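Local coordinates for protein type I polyketide synthase PikAII (PDB 3QP9) that carries a C2-type ketoreductase of a modular polyketide synthase, a class that probably epimerises the stereocentre next to the ketone of a polyketide intermediate without reducing that ketone, at residues 194-199 with 203-208; 52-57 with 65-70; 332-337 with 381-386; 266-271 with 279-284. One frame throughout, in Å; residues are numbered along the deposited sequence.

The four contacts fall into two touching pairs at opposite ends of an elongated ketoreductase. Interactions 1 and 2, their centres 13 Å apart, belong to the first half of the chain, and Leu-205 of interaction 1 packs on Pro-66, Val-67 and Ala-70 of interaction 2. Interactions 3 and 4, centres 17 Å apart, lie in the KR domain and meet where Leu-333 and Val-337 reach Leu-280. Interactions 1, 2 and 4 are buried helix-on-strand contacts within beta-alpha-beta units; interaction 3 joins two helices and is only partly buried. All four are held across the segments by aliphatic side chains, with no hydrogen bond between segments. Salt bridges within a segment occur in interactions 3 and 4.

Interaction 1 of 4, residues 194-199 with 203-208; sequences IDLPSD and AALDRM
With CG anti to its own carbonyl carbon (chi1 -68°), Leu-196 turns both delta-methyls onto helix 202-212, while Met-208 swings CG anti to its backbone N (chi1 -179°) and meets Ile-194. The strand's leucine divides its work between two turns of the helix. Its CD1 presses on Leu-205 CD2 at 3.5 Å, closer than carbon pairs usually come, the two side chains crossing at about a right angle. Leu-196 CD2 lies 3.9 Å from the carbonyl oxygen Ala-204 O and also touches Met-208 CB. Two residues earlier in the strand, Ile-194 CD1 sits 4.0 Å from Met-208 CG, again with the side chains nearly perpendicular. Where the strand runs into the loop, the ring of Pro-197 lies against the small Ala-204, CD to CB 3.7 Å.

Strand and helix run almost antiparallel (172°), as expected for the first leg of the beta-alpha-beta unit formed by strands 190-196 and 220-224 with helix 202-212. Val-154 and Val-223 from the neighbouring strands widen the same apolar patch. Asp-195, between the two strand contacts, instead pairs with Arg-224. No hydrogen bond crosses the contact, and Ala-204 O is already taken by Met-208 N, which implies cohesion by shape and burial of hydrocarbon alone.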
loop_
_atom_site.group_PDB
_atom_site.type_symbol
_atom_site.label_atom_id
_atom_site.label_comp_id
_atom_site.label_asym_id
_atom_site.label_seq_id
_atom_site.Cartn_x
_atom_site.Cartn_y
_atom_site.Cartn_z
ATOM N N ILE A 194 5.190 -3.299 -12.812
ATOM C CA ILE A 194 4.859 -2.420 -13.922
ATOM C C ILE A 194 3.390 -2.193 -13.909
ATOM O O ILE A 194 2.658 -3.154 -13.939
ATOM C CB ILE A 194 5.235 -3.041 -15.254
ATOM C CG1 ILE A 194 6.723 -3.392 -15.268
ATOM C CG2 ILE A 194 4.796 -2.078 -16.410
ATOM C CD1 ILE A 194 7.212 -4.177 -16.463
ATOM N N ASP A 195 2.925 -0.925 -13.976
ATOM C CA ASP A 195 1.473 -0.704 -13.993
ATOM C C ASP A 195 1.049 -0.140 -15.350
ATOM O O ASP A 195 1.566 0.888 -15.758
ATOM C CB ASP A 195 1.098 0.297 -12.887
ATOM C CG ASP A 195 -0.404 0.530 -12.781
ATOM O OD1 ASP A 195 -0.824 1.681 -13.084
ATOM O OD2 ASP A 195 -1.128 -0.466 -12.521
ATOM N N LEU A 196 0.099 -0.804 -16.000
ATOM C CA LEU A 196 -0.395 -0.466 -17.326
ATOM C C LEU A 196 -1.521 0.470 -17.088
ATOM O O LEU A 196 -1.975 0.566 -15.966
ATOM C CB LEU A 196 -0.858 -1.721 -18.087
ATOM C CG LEU A 196 0.324 -2.622 -18.440
ATOM C CD1 LEU A 196 -0.143 -3.974 -18.969
ATOM C CD2 LEU A 196 1.308 -2.009 -19.429
ATOM N N PRO A 197 -1.882 1.263 -18.103
ATOM C CA PRO A 197 -2.982 2.223 -17.916
ATOM C C PRO A 197 -4.263 1.450 -17.538
ATOM O O PRO A 197 -4.487 0.355 -18.115
ATOM C CB PRO A 197 -3.155 2.849 -19.305
ATOM C CG PRO A 197 -1.854 2.604 -20.084
ATOM C CD PRO A 197 -1.279 1.282 -19.458
ATOM N N SER A 198 -5.119 1.997 -16.656
ATOM C CA SER A 198 -6.340 1.244 -16.200
ATOM C C SER A 198 -6.954 0.319 -17.263
ATOM O O SER A 198 -7.395 -0.764 -16.930
ATOM C CB SER A 198 -7.448 2.151 -15.646
ATOM O OG SER A 198 -6.941 3.090 -14.714
ATOM N N ASP A 199 -6.972 0.754 -18.525
ATOM C CA ASP A 199 -7.483 -0.067 -19.635
ATOM C C ASP A 199 -6.396 -0.727 -20.446
ATOM O O ASP A 199 -6.314 -1.966 -20.494
ATOM C CB ASP A 199 -8.488 0.710 -20.509
ATOM C CG ASP A 199 -9.934 0.427 -20.089
ATOM O OD1 ASP A 199 -10.422 1.078 -19.121
ATOM O OD2 ASP A 199 -10.561 -0.468 -20.712
ATOM N N ALA A 203 0.317 0.139 -27.840
ATOM C CA ALA A 203 1.444 1.036 -27.535
ATOM C C ALA A 203 1.892 0.947 -26.061
ATOM O O ALA A 203 3.069 0.974 -25.799
ATOM C CB ALA A 203 1.123 2.500 -27.914
ATOM N N ALA A 204 0.975 0.784 -25.117
ATOM C CA ALA A 204 1.347 0.592 -23.716
ATOM C C ALA A 204 2.081 -0.799 -23.495
ATOM O O ALA A 204 3.033 -0.891 -22.690
ATOM C CB ALA A 204 0.091 0.709 -22.817
ATOM N N LEU A 205 1.664 -1.862 -24.202
ATOM C CA LEU A 205 2.259 -3.190 -23.941
ATOM C C LEU A 205 3.651 -3.251 -24.591
ATOM O O LEU A 205 4.535 -3.897 -24.093
ATOM C CB LEU A 205 1.347 -4.335 -24.414
ATOM C CG LEU A 205 -0.027 -4.398 -23.686
ATOM C CD1 LEU A 205 -0.969 -5.200 -24.573
ATOM C CD2 LEU A 205 -0.008 -5.041 -22.255
ATOM N N ASP A 206 3.820 -2.513 -25.693
ATOM C CA ASP A 206 5.114 -2.265 -26.288
ATOM C C ASP A 206 6.088 -1.562 -25.333
ATOM O O ASP A 206 7.247 -1.964 -25.250
ATOM C CB ASP A 206 4.956 -1.484 -27.603
ATOM C CG ASP A 206 4.369 -2.386 -28.773
ATOM O OD1 ASP A 206 4.398 -3.653 -28.629
ATOM O OD2 ASP A 206 3.885 -1.829 -29.820
ATOM N N ARG A 207 5.646 -0.510 -24.629
ATOM C CA ARG A 207 6.527 0.080 -23.638
ATOM C C ARG A 207 6.801 -0.847 -22.487
ATOM O O ARG A 207 7.917 -0.825 -21.943
ATOM C CB ARG A 207 5.994 1.398 -23.114
ATOM C CG ARG A 207 6.047 2.538 -24.246
ATOM C CD ARG A 207 5.406 3.843 -23.682
ATOM N NE ARG A 207 5.581 4.910 -24.666
ATOM C CZ ARG A 207 4.597 5.506 -25.323
ATOM N NH1 ARG A 207 3.315 5.188 -25.086
ATOM N NH2 ARG A 207 4.903 6.434 -26.205
ATOM N N MET A 208 5.786 -1.583 -22.034
ATOM C CA MET A 208 6.063 -2.691 -21.066
ATOM C C MET A 208 7.283 -3.531 -21.420
ATOM O O MET A 208 8.213 -3.734 -20.569
ATOM C CB MET A 208 4.832 -3.516 -20.781
ATOM C CG MET A 208 5.056 -4.671 -19.769
ATOM S SD MET A 208 3.653 -5.805 -19.872
ATOM C CE MET A 208 3.926 -6.450 -21.530
#

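Interaction 2 of 4, residues 52-57 with 65-70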
loop_
_atom_site.group_PDB
_atom_site.type_symbol
_atom_site.label_atom_id
_atom_site.label_comp_id
_atom_site.label_asym_id
_atom_site.label_seq_id
_atom_site.Cartn_x
_atom_site.Cartn_y
_atom_site.Cartn_z
ATOM N N TRP A 52 10.058 -16.532 -22.213
ATOM C CA TRP A 52 9.308 -15.813 -21.157
ATOM C C TRP A 52 8.093 -16.641 -20.724
ATOM O O TRP A 52 7.250 -17.029 -21.554
ATOM C CB TRP A 52 8.904 -14.377 -21.598
ATOM C CG TRP A 52 10.054 -13.400 -21.361
ATOM C CD1 TRP A 52 11.190 -13.286 -22.126
ATOM C CD2 TRP A 52 10.235 -12.475 -20.247
ATOM N NE1 TRP A 52 12.029 -12.336 -21.587
ATOM C CE2 TRP A 52 11.475 -11.848 -20.426
ATOM C CE3 TRP A 52 9.446 -12.100 -19.151
ATOM C CZ2 TRP A 52 11.961 -10.869 -19.541
ATOM C CZ3 TRP A 52 9.956 -11.154 -18.235
ATOM C CH2 TRP A 52 11.195 -10.553 -18.456
ATOM N N LEU A 53 7.971 -16.940 -19.449
ATOM C CA LEU A 53 6.752 -17.583 -19.006
ATOM C C LEU A 53 5.760 -16.492 -18.648
ATOM O O LEU A 53 6.111 -15.546 -17.906
ATOM C CB LEU A 53 6.998 -18.454 -17.766
ATOM C CG LEU A 53 8.023 -19.584 -17.889
ATOM C CD1 LEU A 53 7.969 -20.427 -16.658
ATOM C CD2 LEU A 53 7.840 -20.441 -19.176
ATOM N N VAL A 54 4.551 -16.616 -19.156
ATOM C CA VAL A 54 3.500 -15.676 -18.822
ATOM C C VAL A 54 2.489 -16.396 -17.992
ATOM O O VAL A 54 1.860 -17.327 -18.451
ATOM C CB VAL A 54 2.903 -14.993 -20.059
ATOM C CG1 VAL A 54 1.788 -13.950 -19.682
ATOM C CG2 VAL A 54 4.037 -14.397 -20.863
ATOM N N VAL A 55 2.427 -16.042 -16.726
ATOM C CA VAL A 55 1.461 -16.613 -15.847
ATOM C C VAL A 55 0.153 -15.882 -15.791
ATOM O O VAL A 55 0.104 -14.829 -15.203
ATOM C CB VAL A 55 2.005 -16.694 -14.460
ATOM C CG1 VAL A 55 1.143 -17.619 -13.616
ATOM C CG2 VAL A 55 3.435 -17.163 -14.515
ATOM N N VAL A 56 -0.908 -16.498 -16.327
ATOM C CA VAL A 56 -2.225 -15.926 -16.496
ATOM C C VAL A 56 -3.225 -16.663 -15.593
ATOM O O VAL A 56 -3.155 -17.894 -15.442
ATOM C CB VAL A 56 -2.611 -16.082 -17.976
ATOM C CG1 VAL A 56 -3.882 -15.371 -18.335
ATOM C CG2 VAL A 56 -1.453 -15.561 -18.811
ATOM N N PRO A 57 -4.156 -15.931 -14.944
ATOM C CA PRO A 57 -5.188 -16.666 -14.219
ATOM C C PRO A 57 -6.092 -17.401 -15.231
ATOM O O PRO A 57 -6.392 -16.860 -16.301
ATOM C CB PRO A 57 -5.924 -15.586 -13.427
ATOM C CG PRO A 57 -5.018 -14.426 -13.414
ATOM C CD PRO A 57 -4.219 -14.489 -14.692
ATOM N N ALA A 65 -3.605 -12.672 -24.703
ATOM C CA ALA A 65 -3.362 -12.795 -26.130
ATOM C C ALA A 65 -2.500 -11.637 -26.628
ATOM O O ALA A 65 -1.451 -11.879 -27.213
ATOM C CB ALA A 65 -4.685 -12.924 -26.955
ATOM N N PRO A 66 -2.937 -10.362 -26.378
ATOM C CA PRO A 66 -2.117 -9.279 -26.854
ATOM C C PRO A 66 -0.815 -9.053 -26.006
ATOM O O PRO A 66 0.197 -8.564 -26.546
ATOM C CB PRO A 66 -3.088 -8.086 -26.839
ATOM C CG PRO A 66 -4.038 -8.389 -25.657
ATOM C CD PRO A 66 -4.052 -9.905 -25.529
ATOM N N VAL A 67 -0.835 -9.414 -24.714
ATOM C CA VAL A 67 0.432 -9.596 -23.958
ATOM C C VAL A 67 1.480 -10.520 -24.710
ATOM O O VAL A 67 2.604 -10.087 -24.975
ATOM C CB VAL A 67 0.227 -10.048 -22.492
ATOM C CG1 VAL A 67 1.591 -10.092 -21.770
ATOM C CG2 VAL A 67 -0.712 -9.094 -21.746
ATOM N N LEU A 68 1.125 -11.759 -25.093
ATOM C CA LEU A 68 2.120 -12.547 -25.833
ATOM C C LEU A 68 2.465 -11.966 -27.180
ATOM O O LEU A 68 3.635 -12.023 -27.598
ATOM C CB LEU A 68 1.771 -14.049 -25.960
ATOM C CG LEU A 68 0.942 -14.815 -24.944
ATOM C CD1 LEU A 68 0.966 -16.274 -25.383
ATOM C CD2 LEU A 68 1.494 -14.688 -23.556
ATOM N N ALA A 69 1.493 -11.346 -27.868
ATOM C CA ALA A 69 1.864 -10.737 -29.139
ATOM C C ALA A 69 2.938 -9.669 -28.914
ATOM O O ALA A 69 3.945 -9.650 -29.620
ATOM C CB ALA A 69 0.627 -10.164 -29.897
ATOM N N ALA A 70 2.762 -8.805 -27.898
ATOM C CA ALA A 70 3.791 -7.774 -27.641
ATOM C C ALA A 70 5.152 -8.335 -27.300
ATOM O O ALA A 70 6.177 -7.842 -27.797
ATOM C CB ALA A 70 3.337 -6.795 -26.561
#
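The 2.9 Å hydrogen bond from Ala-70 N to Pro-66 O winds the early turns of helix 65-73, which sets Val-67 and Leu-68 against Val-54 of strand 51-57. Together with strand 77-83 these elements form a beta-alpha-beta unit of the Rossmann-like first half of the chain, and the contact is its strand-to-helix leg. A second bond of the same kind, from Ala-69 N to Ala-65 O, steadies the turn alongside.

Across the contact everything is aliphatic. Val-54 is the strand's one residue to make close contact, its side chain directed at the helix, while Trp-52 reaches Ala-76 and Leu-212. Leu-68 leaves the helix to one side and bends back, with a first torsion of -29° that falls well short of a staggered -60°; this somewhat strained twist carries its end over the valine. Val-67, by contrast, only grazes the strand and also packs on Leu-111 and Leu-113. Ala-70 rests on Leu-205 of helix 202-212, joining this unit to the later one built on strand 190-196. A single methyl, Leu-68 CD2, sits against the fork of Val-54, lying 3.7 Å from CG2, 3.8 Å from CB and 4.0 Å from CG1.

Interaction 3 of 4, residues 332-337 with 381-386; sequences RLLAGV and DRLLRE
Leu-334 projects from helix 327-335 onto Leu-383 and Leu-384 near the C-terminal end of the long helix 363-386, a helix-to-helix contact on the flank of the Rossmann-like fold of the KR domain.

The cross-segment interaction is wholly apolar. Leu-334 aims its forked end at the other helix and uses both branches: CD2 meets Leu-384 CD2 at 3.7 Å, the side chains crossing at about a right angle, and CD1 touches that same methyl and also Leu-383, 3.9 Å from its CB. Leu-384 starts off to one side, yet its tip comes back to the contact. Leu-343 of strand 343-348 touches both Leu-334 and Leu-384, joining the helix pair to that strand, while Leu-383 extends further along helix 327-335 to Ala-330 and Ala-331.

Backbone bonds accompany the chain as it leaves helix 327-335, where Val-337 N donates to Leu-334 O.

Within the long helix two charged pairs form one turn apart. Arg-382 NH2 and Glu-386 OE2 make a salt bridge whose hydrogen bond is weak, bent to 127°. Arg-385 brings NE to Asp-381 OD1, with a straighter N-H...O angle of 153°. The other oxygen of the buried Asp-381 is held by Arg-430, and two such partners would be expected to favour its ionised form. The guanidinium of Arg-385 lies almost coplanar with the oxygen it meets, yet NE approaches Asp-381 OD1 from 46° above the carboxylate plane, at 3.3 Å.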
loop_
_atom_site.group_PDB
_atom_site.type_symbol
_atom_site.label_atom_id
_atom_site.label_comp_id
_atom_site.label_asym_id
_atom_site.label_seq_id
_atom_site.Cartn_x
_atom_site.Cartn_y
_atom_site.Cartn_z
ATOM N N ARG A 332 -24.167 0.987 11.018
ATOM C CA ARG A 332 -24.813 1.286 12.320
ATOM C C ARG A 332 -24.100 2.428 13.002
ATOM O O ARG A 332 -24.750 3.350 13.519
ATOM C CB ARG A 332 -24.646 0.107 13.274
ATOM C CG ARG A 332 -25.857 -0.454 13.942
ATOM C CD ARG A 332 -26.515 -1.458 13.021
ATOM N NE ARG A 332 -26.843 -2.763 13.619
ATOM C CZ ARG A 332 -26.077 -3.877 13.565
ATOM N NH1 ARG A 332 -26.510 -5.012 14.098
ATOM N NH2 ARG A 332 -24.864 -3.897 13.011
ATOM N N LEU A 333 -22.771 2.322 13.042
ATOM C CA LEU A 333 -21.936 3.318 13.690
ATOM C C LEU A 333 -22.277 4.649 13.094
ATOM O O LEU A 333 -22.616 5.592 13.856
ATOM C CB LEU A 333 -20.474 3.025 13.517
ATOM C CG LEU A 333 -19.426 4.102 13.839
ATOM C CD1 LEU A 333 -19.413 4.322 15.295
ATOM C CD2 LEU A 333 -18.120 3.430 13.500
ATOM N N LEU A 334 -22.204 4.738 11.761
ATOM C CA LEU A 334 -22.410 6.047 11.086
ATOM C C LEU A 334 -23.786 6.601 11.261
ATOM O O LEU A 334 -23.954 7.828 11.368
ATOM C CB LEU A 334 -22.066 5.977 9.599
ATOM C CG LEU A 334 -20.599 5.626 9.321
ATOM C CD1 LEU A 334 -20.452 5.057 7.912
ATOM C CD2 LEU A 334 -19.742 6.885 9.564
ATOM N N ALA A 335 -24.789 5.718 11.234
ATOM C CA ALA A 335 -26.189 6.140 11.350
ATOM C C ALA A 335 -26.467 6.697 12.756
ATOM O O ALA A 335 -27.366 7.506 12.923
ATOM C CB ALA A 335 -27.118 4.964 11.070
ATOM N N GLY A 336 -25.669 6.254 13.738
ATOM C CA GLY A 336 -25.781 6.703 15.128
ATOM C C GLY A 336 -25.319 8.143 15.396
ATOM O O GLY A 336 -25.570 8.685 16.489
ATOM N N VAL A 337 -24.602 8.755 14.446
ATOM C CA VAL A 337 -24.112 10.133 14.624
ATOM C C VAL A 337 -25.358 11.065 14.607
ATOM O O VAL A 337 -26.273 10.953 13.784
ATOM C CB VAL A 337 -23.057 10.566 13.540
ATOM C CG1 VAL A 337 -22.625 12.011 13.688
ATOM C CG2 VAL A 337 -21.834 9.679 13.566
ATOM N N ASP A 381 -15.218 4.066 3.363
ATOM C CA ASP A 381 -15.141 4.812 2.104
ATOM C C ASP A 381 -16.433 4.578 1.307
ATOM O O ASP A 381 -17.100 5.560 0.840
ATOM C CB ASP A 381 -13.853 4.409 1.306
ATOM C CG ASP A 381 -13.819 5.061 -0.070
ATOM O OD1 ASP A 381 -14.080 4.379 -1.086
ATOM O OD2 ASP A 381 -13.685 6.293 -0.111
ATOM N N ARG A 382 -16.833 3.316 1.150
ATOM C CA ARG A 382 -18.129 3.040 0.474
ATOM C C ARG A 382 -19.384 3.661 1.129
ATOM O O ARG A 382 -20.132 4.410 0.466
ATOM C CB ARG A 382 -18.366 1.551 0.212
ATOM C CG ARG A 382 -19.684 1.334 -0.542
ATOM C CD ARG A 382 -19.765 -0.098 -1.067
ATOM N NE ARG A 382 -19.886 -1.133 -0.019
ATOM C CZ ARG A 382 -21.020 -1.430 0.633
ATOM N NH1 ARG A 382 -21.046 -2.413 1.535
ATOM N NH2 ARG A 382 -22.137 -0.759 0.383
ATOM N N LEU A 383 -19.627 3.391 2.406
ATOM C CA LEU A 383 -20.835 3.981 3.062
ATOM C C LEU A 383 -20.866 5.508 3.113
ATOM O O LEU A 383 -21.957 6.127 3.021
ATOM C CB LEU A 383 -21.010 3.397 4.474
ATOM C CG LEU A 383 -20.983 1.862 4.461
ATOM C CD1 LEU A 383 -20.675 1.351 5.871
ATOM C CD2 LEU A 383 -22.321 1.304 3.907
ATOM N N LEU A 384 -19.690 6.128 3.274
ATOM C CA LEU A 384 -19.577 7.595 3.254
ATOM C C LEU A 384 -19.785 8.159 1.864
ATOM O O LEU A 384 -20.272 9.290 1.716
ATOM C CB LEU A 384 -18.231 8.088 3.778
ATOM C CG LEU A 384 -17.909 7.877 5.276
ATOM C CD1 LEU A 384 -16.598 8.510 5.700
ATOM C CD2 LEU A 384 -19.069 8.336 6.198
ATOM N N ARG A 385 -19.356 7.398 0.860
ATOM C CA ARG A 385 -19.562 7.737 -0.548
ATOM C C ARG A 385 -21.074 7.696 -0.766
ATOM O O ARG A 385 -21.661 8.653 -1.276
ATOM C CB ARG A 385 -18.791 6.726 -1.454
ATOM C CG ARG A 385 -17.792 7.375 -2.489
ATOM C CD ARG A 385 -16.614 6.471 -3.031
ATOM N NE ARG A 385 -16.759 5.013 -2.868
ATOM C CZ ARG A 385 -17.646 4.211 -3.488
ATOM N NH1 ARG A 385 -18.563 4.691 -4.342
ATOM N NH2 ARG A 385 -17.629 2.905 -3.220
ATOM N N GLU A 386 -21.699 6.599 -0.329
ATOM C CA GLU A 386 -23.126 6.325 -0.541
ATOM C C GLU A 386 -24.053 7.335 0.198
ATOM O O GLU A 386 -25.193 7.568 -0.214
ATOM C CB GLU A 386 -23.441 4.815 -0.274
ATOM C CG GLU A 386 -23.275 3.918 -1.563
ATOM C CD GLU A 386 -23.066 2.361 -1.369
ATOM O OE1 GLU A 386 -22.488 1.687 -2.287
ATOM O OE2 GLU A 386 -23.516 1.818 -0.335
#

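Interaction 4 of 4, residues 266-271 with 279-284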
loop_
_atom_site.group_PDB
_atom_site.type_symbol
_atom_site.label_atom_id
_atom_site.label_comp_id
_atom_site.label_asym_id
_atom_site.label_seq_id
_atom_site.Cartn_x
_atom_site.Cartn_y
_atom_site.Cartn_z
ATOM N N GLU A 266 -4.410 9.783 22.155
ATOM C CA GLU A 266 -3.751 11.072 21.961
ATOM C C GLU A 266 -4.383 11.913 20.908
ATOM O O GLU A 266 -4.503 13.161 21.079
ATOM C CB GLU A 266 -2.223 10.950 21.727
ATOM C CG GLU A 266 -1.444 10.504 23.047
ATOM C CD GLU A 266 -1.646 11.513 24.209
ATOM O OE1 GLU A 266 -1.742 12.739 23.983
ATOM O OE2 GLU A 266 -1.814 11.056 25.350
ATOM N N ALA A 267 -4.777 11.279 19.787
ATOM C CA ALA A 267 -5.463 12.037 18.705
ATOM C C ALA A 267 -6.753 12.664 19.175
ATOM O O ALA A 267 -7.076 13.831 18.905
ATOM C CB ALA A 267 -5.726 11.110 17.538
ATOM N N ALA A 268 -7.545 11.896 19.889
ATOM C CA ALA A 268 -8.765 12.436 20.474
ATOM C C ALA A 268 -8.504 13.502 21.542
ATOM O O ALA A 268 -9.214 14.512 21.556
ATOM C CB ALA A 268 -9.643 11.243 21.039
ATOM N N ARG A 269 -7.468 13.342 22.380
ATOM C CA ARG A 269 -7.075 14.401 23.322
ATOM C C ARG A 269 -6.711 15.660 22.557
ATOM O O ARG A 269 -7.110 16.758 22.924
ATOM C CB ARG A 269 -5.884 14.064 24.226
ATOM C CG ARG A 269 -6.098 12.867 25.110
ATOM C CD ARG A 269 -4.889 12.656 26.025
ATOM N NE ARG A 269 -5.307 11.702 27.018
ATOM C CZ ARG A 269 -4.974 10.418 27.056
ATOM N NH1 ARG A 269 -5.462 9.719 28.039
ATOM N NH2 ARG A 269 -4.178 9.874 26.143
ATOM N N ARG A 270 -5.945 15.484 21.494
ATOM C CA ARG A 270 -5.558 16.642 20.690
ATOM C C ARG A 270 -6.743 17.306 20.077
ATOM O O ARG A 270 -6.796 18.562 20.006
ATOM C CB ARG A 270 -4.516 16.265 19.614
ATOM C CG ARG A 270 -4.137 17.339 18.653
ATOM C CD ARG A 270 -3.396 18.498 19.337
ATOM N NE ARG A 270 -2.071 18.062 19.752
ATOM C CZ ARG A 270 -0.961 18.170 18.996
ATOM N NH1 ARG A 270 0.179 17.735 19.499
ATOM N NH2 ARG A 270 -0.983 18.759 17.810
ATOM N N LEU A 271 -7.689 16.535 19.523
ATOM C CA LEU A 271 -8.878 17.187 18.911
ATOM C C LEU A 271 -9.662 17.984 19.951
ATOM O O LEU A 271 -10.056 19.149 19.759
ATOM C CB LEU A 271 -9.762 16.075 18.308
ATOM C CG LEU A 271 -9.218 15.470 17.000
ATOM C CD1 LEU A 271 -9.792 14.126 16.674
ATOM C CD2 LEU A 271 -9.660 16.446 15.938
ATOM N N LEU A 279 -17.009 14.031 19.997
ATOM C CA LEU A 279 -16.140 12.957 19.608
ATOM C C LEU A 279 -16.885 11.615 19.693
ATOM O O LEU A 279 -17.629 11.348 20.629
ATOM C CB LEU A 279 -14.878 12.912 20.499
ATOM C CG LEU A 279 -13.889 14.052 20.219
ATOM C CD1 LEU A 279 -12.741 14.119 21.305
ATOM C CD2 LEU A 279 -13.317 13.905 18.764
ATOM N N LEU A 280 -16.664 10.770 18.692
ATOM C CA LEU A 280 -17.246 9.462 18.715
ATOM C C LEU A 280 -16.048 8.531 18.709
ATOM O O LEU A 280 -15.235 8.616 17.830
ATOM C CB LEU A 280 -18.132 9.238 17.469
ATOM C CG LEU A 280 -18.640 7.768 17.376
ATOM C CD1 LEU A 280 -19.411 7.387 18.648
ATOM C CD2 LEU A 280 -19.533 7.734 16.208
ATOM N N LEU A 281 -15.937 7.674 19.700
ATOM C CA LEU A 281 -14.735 6.887 19.890
ATOM C C LEU A 281 -15.132 5.436 19.671
ATOM O O LEU A 281 -15.975 4.925 20.405
ATOM C CB LEU A 281 -14.200 7.025 21.332
ATOM C CG LEU A 281 -13.877 8.452 21.768
ATOM C CD1 LEU A 281 -13.336 8.371 23.105
ATOM C CD2 LEU A 281 -12.852 9.081 20.822
ATOM N N HIS A 282 -14.508 4.767 18.692
ATOM C CA HIS A 282 -14.795 3.338 18.423
ATOM C C HIS A 282 -13.658 2.533 19.018
ATOM O O HIS A 282 -12.472 2.985 18.970
ATOM C CB HIS A 282 -14.924 3.079 16.924
ATOM C CG HIS A 282 -14.617 1.674 16.547
ATOM N ND1 HIS A 282 -13.325 1.185 16.511
ATOM C CD2 HIS A 282 -15.431 0.623 16.330
ATOM C CE1 HIS A 282 -13.361 -0.101 16.209
ATOM N NE2 HIS A 282 -14.632 -0.461 16.088
ATOM N N THR A 283 -14.008 1.411 19.654
ATOM C CA THR A 283 -13.019 0.433 20.098
ATOM C C THR A 283 -13.255 -0.934 19.518
ATOM O O THR A 283 -14.383 -1.360 19.308
ATOM C CB THR A 283 -12.860 0.252 21.625
ATOM O OG1 THR A 283 -14.039 -0.364 22.167
ATOM C CG2 THR A 283 -12.591 1.600 22.281
ATOM N N THR A 284 -12.149 -1.606 19.271
ATOM C CA THR A 284 -12.159 -2.900 18.622
ATOM C C THR A 284 -12.563 -3.902 19.667
ATOM O O THR A 284 -12.045 -3.857 20.790
ATOM C CB THR A 284 -10.771 -3.207 18.121
ATOM O OG1 THR A 284 -10.201 -1.995 17.591
ATOM C CG2 THR A 284 -10.825 -4.282 17.022
#
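The helix-to-strand return of the beta-alpha-beta unit 253-256, 262-274, 278-283 is packed by Ala-268 and Leu-271 against Leu-279 and Leu-281. Leu-279 points at the helix and uses its two methyls on different residues there. CD1 lies 3.6 Å from the carbonyl oxygen Ala-268 O, a van der Waals touch of a methyl on a peptide oxygen. CD2 turns to the next turn and meets Leu-271, 4.1 Å from its CD1, with the two side chains set at a slant to each other. Two residues along the strand, Leu-281 leaves the backbone to one side; with CG anti to its carbonyl carbon (chi1 -58°), the end swings back and places CD2 at 3.9 Å from Ala-268 CB. The small alanine thus lets the strand's leucines come close beneath the helix.

Helix and strand run nearly antiparallel (177°) with their axes 10.3 Å apart, as in the opening unit of a Rossmann fold. Val-254 of the adjoining strand continues the apolar layer under Leu-271 and Leu-279. Leu-280, on the strand's other face, packs against Leu-333 and Val-337 of the segment 332-337. On the helix's outer side the interactions become polar: Arg-269 also bonds to Glu-309 through NE, and its NH2 lies 2.8 Å from Glu-266 OE2 in a salt bridge whose hydrogen-bond angle, 122°, is poor.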